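PDB 3TR4: inorganic pyrophosphatase from Coxiella burnetii, which probably hydrolyses inorganic pyrophosphate to two phosphate ions, with magnesium as cofactor, and works as a homohexamer. Local coordinates for residues V75-P78 / V79-P83; S130-L133 / D134-H138. All blocks are in the same frame, centred on the assembly; numbering follows the deposited sequence.

Contact 1 of 2, residues V75-P78 / V79-P83; sequences VLTP and VPVQP
The hydroxyl of Thr77 closes this bend, giving its hydrogen to the carbonyl of Val79 two residues on, with OG1 and O 2.7 Å apart. OG1 reaches that oxygen because chi1 of Thr77 is 59°, which sets the hydroxyl between its own backbone N and carbonyl carbon, on the side where the chain folds back. The bond is short, but OG1 comes from above the carbonyl plane, 57° out of it, and not along a lone pair. The same torsion turns CG2 of Thr77 away from its carbonyl carbon, where it comes within 4.3 Å of CG2 of Val81 in a loose methyl contact. The first side-chain bond of Val79 points away from residues 75-78, yet with chi1 at -63° its CG1 lies beside the backbone N, 3.1 Å from O of Pro78. The side-chain amide of Asn56 bridges the bend: its ND2 binds OG1 of Thr77 and O of Val75, while its OD1 accepts from N of Val81, so one amide ties both arms together. Phe46 of a second subunit packs against Thr77, Pro78 and Val81. The bend belongs to the loop between strands 72-75 and 86-99; Thr77 and Val81 rest on Met87 of the latter strand, and Thr77 also touches Pro111 at the end of strand 106-111.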
# COMPACT_ATOMS: atom_id res chain seq x y z
N VAL B 75 16.06 14.31 -3.74
CA VAL B 75 15.84 13.97 -5.14
C VAL B 75 14.35 13.91 -5.47
O VAL B 75 13.61 13.13 -4.89
CB VAL B 75 16.49 12.63 -5.52
CG1 VAL B 75 16.39 12.41 -7.02
CG2 VAL B 75 17.95 12.61 -5.07
N LEU B 76 13.93 14.76 -6.41
CA LEU B 76 12.56 14.73 -6.89
C LEU B 76 12.44 13.74 -8.03
O LEU B 76 13.23 13.76 -8.97
CB LEU B 76 12.13 16.12 -7.37
CG LEU B 76 12.23 17.25 -6.35
CD1 LEU B 76 11.90 18.58 -7.01
CD2 LEU B 76 11.31 16.99 -5.18
N THR B 77 11.44 12.87 -7.95
CA THR B 77 11.22 11.86 -8.97
C THR B 77 9.73 11.69 -9.21
O THR B 77 8.92 12.10 -8.38
CB THR B 77 11.79 10.50 -8.54
OG1 THR B 77 11.18 10.09 -7.32
CG2 THR B 77 13.30 10.59 -8.33
N PRO B 78 9.36 11.10 -10.36
CA PRO B 78 7.97 10.81 -10.69
C PRO B 78 7.31 9.88 -9.67
O PRO B 78 6.15 10.07 -9.33
CB PRO B 78 8.07 10.12 -12.05
CG PRO B 78 9.36 10.61 -12.63
CD PRO B 78 10.28 10.77 -11.47
N VAL B 79 8.06 8.88 -9.19
CA VAL B 79 7.56 7.99 -8.15
C VAL B 79 8.66 7.65 -7.15
O VAL B 79 9.84 7.76 -7.47
CB VAL B 79 6.98 6.70 -8.75
CG1 VAL B 79 5.77 7.01 -9.62
CG2 VAL B 79 8.04 5.98 -9.55
N PRO B 80 8.27 7.24 -5.93
CA PRO B 80 9.28 6.98 -4.89
C PRO B 80 10.30 5.92 -5.31
O PRO B 80 9.98 5.00 -6.05
CB PRO B 80 8.44 6.46 -3.71
CG PRO B 80 7.05 6.98 -3.96
CD PRO B 80 6.90 6.99 -5.46
N VAL B 81 11.54 6.08 -4.84
CA VAL B 81 12.60 5.12 -5.10
C VAL B 81 12.88 4.31 -3.83
O VAL B 81 12.88 4.85 -2.73
CB VAL B 81 13.90 5.82 -5.55
CG1 VAL B 81 15.05 4.83 -5.66
CG2 VAL B 81 13.68 6.55 -6.88
N GLN B 82 13.12 3.00 -3.99
CA GLN B 82 13.36 2.12 -2.84
C GLN B 82 14.66 2.45 -2.11
O GLN B 82 15.70 2.64 -2.74
CB GLN B 82 13.38 0.65 -3.30
CG GLN B 82 13.84 -0.35 -2.24
CD GLN B 82 13.76 -1.79 -2.72
OE1 GLN B 82 12.67 -2.31 -2.94
NE2 GLN B 82 14.91 -2.43 -2.87
N PRO B 83 14.61 2.51 -0.77
CA PRO B 83 15.82 2.77 0.02
C PRO B 83 16.91 1.75 -0.30
O PRO B 83 16.61 0.57 -0.47
CB PRO B 83 15.35 2.55 1.47
CG PRO B 83 13.89 2.78 1.43
CD PRO B 83 13.43 2.29 0.09

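Contact 2 of 2, residues S130-L133 / D134-H138; sequences SLLL and DAISH
Asp134 donates its N to O of Ser130 at 2.9 Å, with an N-H...O angle of 149°, the first of the i to i+4 backbone bonds that join two successive turns of the alpha-helix 130-142. The carboxylate lies back over the same carbonyl: a chi1 of -72° keeps CG beside the backbone N, and CG of Asp134 comes 3.0 Å from O of Ser130. Both carboxylate oxygens and that carbonyl oxygen are acceptors, so this proximity adds no hydrogen bond. Ala135 follows, its N bound to O of Leu131 at 3.0 Å; its CB lies 3.4 Å from O of Leu132, and Pro48 of a neighbouring subunit packs against both Ala135 and Leu131. Ile136 continues the ladder, its N bonded to O of Leu132, and supplies the apolar side-chain contact of the two turns. Its CD1 meets CG of Leu132 at 4.1 Å, the two side chains running at a slant to each other. Chi1 of -66° places CG1 of Ile136 beside its backbone N, 3.2 Å from O of Leu132. This flank turns inward, where Ile136 meets Pro54 and Trp157 of the same chain. Ser137 doubles the grip on one carbonyl: its N and its OG each donate to O of Leu133, both at 2.9 Å, and the two donors arrive from opposite faces of the carbonyl plane. His138 then donates its N to O of Asp134, continuing the helix, while at the far end of its ring NE2 is hydrogen-bonded to OD2 of Asp145 of that neighbouring subunit.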
# COMPACT_ATOMS: atom_id res chain seq x y z
N SER B 130 6.88 26.85 -6.82
CA SER B 130 7.23 27.42 -5.52
C SER B 130 6.44 26.75 -4.40
O SER B 130 6.87 26.74 -3.25
CB SER B 130 6.98 28.93 -5.52
OG SER B 130 5.60 29.22 -5.68
N LEU B 131 5.29 26.18 -4.74
CA LEU B 131 4.48 25.50 -3.74
C LEU B 131 5.18 24.25 -3.23
O LEU B 131 5.10 23.92 -2.05
CB LEU B 131 3.09 25.16 -4.30
CG LEU B 131 2.08 24.64 -3.29
CD1 LEU B 131 1.98 25.57 -2.08
CD2 LEU B 131 0.71 24.46 -3.93
N LEU B 132 5.87 23.55 -4.12
CA LEU B 132 6.61 22.35 -3.74
C LEU B 132 7.83 22.70 -2.90
O LEU B 132 8.12 22.03 -1.91
CB LEU B 132 7.02 21.55 -4.98
CG LEU B 132 7.83 20.28 -4.69
CD1 LEU B 132 7.13 19.42 -3.65
CD2 LEU B 132 8.06 19.49 -5.97
N LEU B 133 8.55 23.74 -3.32
CA LEU B 133 9.71 24.21 -2.58
C LEU B 133 9.29 24.68 -1.19
O LEU B 133 10.01 24.48 -0.22
CB LEU B 133 10.41 25.35 -3.33
CG LEU B 133 10.99 25.03 -4.72
CD1 LEU B 133 11.66 26.26 -5.31
CD2 LEU B 133 11.96 23.87 -4.63
N ASP B 134 8.12 25.31 -1.10
CA ASP B 134 7.61 25.76 0.18
C ASP B 134 7.27 24.56 1.07
O ASP B 134 7.55 24.57 2.27
CB ASP B 134 6.38 26.66 0.01
CG ASP B 134 6.74 28.03 -0.53
OD1 ASP B 134 7.94 28.39 -0.51
OD2 ASP B 134 5.82 28.75 -0.97
N ALA B 135 6.67 23.54 0.48
CA ALA B 135 6.35 22.31 1.20
C ALA B 135 7.62 21.64 1.71
O ALA B 135 7.65 21.12 2.82
CB ALA B 135 5.57 21.36 0.30
N ILE B 136 8.67 21.64 0.89
CA ILE B 136 9.93 21.02 1.27
C ILE B 136 10.60 21.78 2.41
O ILE B 136 11.03 21.17 3.39
CB ILE B 136 10.90 20.92 0.08
CG1 ILE B 136 10.34 19.95 -0.97
CG2 ILE B 136 12.28 20.47 0.55
CD1 ILE B 136 11.13 19.92 -2.26
N SER B 137 10.67 23.10 2.29
CA SER B 137 11.26 23.94 3.33
C SER B 137 10.49 23.80 4.64
O SER B 137 11.08 23.67 5.71
CB SER B 137 11.28 25.40 2.90
OG SER B 137 11.93 25.55 1.65
N HIS B 138 9.17 23.84 4.54
CA HIS B 138 8.31 23.68 5.70
C HIS B 138 8.60 22.36 6.42
O HIS B 138 8.75 22.33 7.64
CB HIS B 138 6.84 23.74 5.30
CG HIS B 138 5.89 23.55 6.44
ND1 HIS B 138 5.17 22.39 6.61
CD2 HIS B 138 5.55 24.36 7.47
CE1 HIS B 138 4.42 22.50 7.70
NE2 HIS B 138 4.63 23.69 8.23

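How the contacts relate
Contact 1 is a surface bend in a loop, whereas contact 2 lies along a partly buried helix with one flank against the protein interior. Their centres are about 17 Å apart, yet they touch through Leu76, which follows strand 72-75: its CD1 is 4.1 Å from CD2 of Leu132, and its CD2 is equally far from CD1 of Ile136. The loop thus packs directly on the helix. Their polar chemistry differs with place: one side-chain hydroxyl and an outside asparagine organise residues 75-83, while regular backbone bonds run through 130-138, with a serine hydroxyl added. Both also face other subunits of the hexamer.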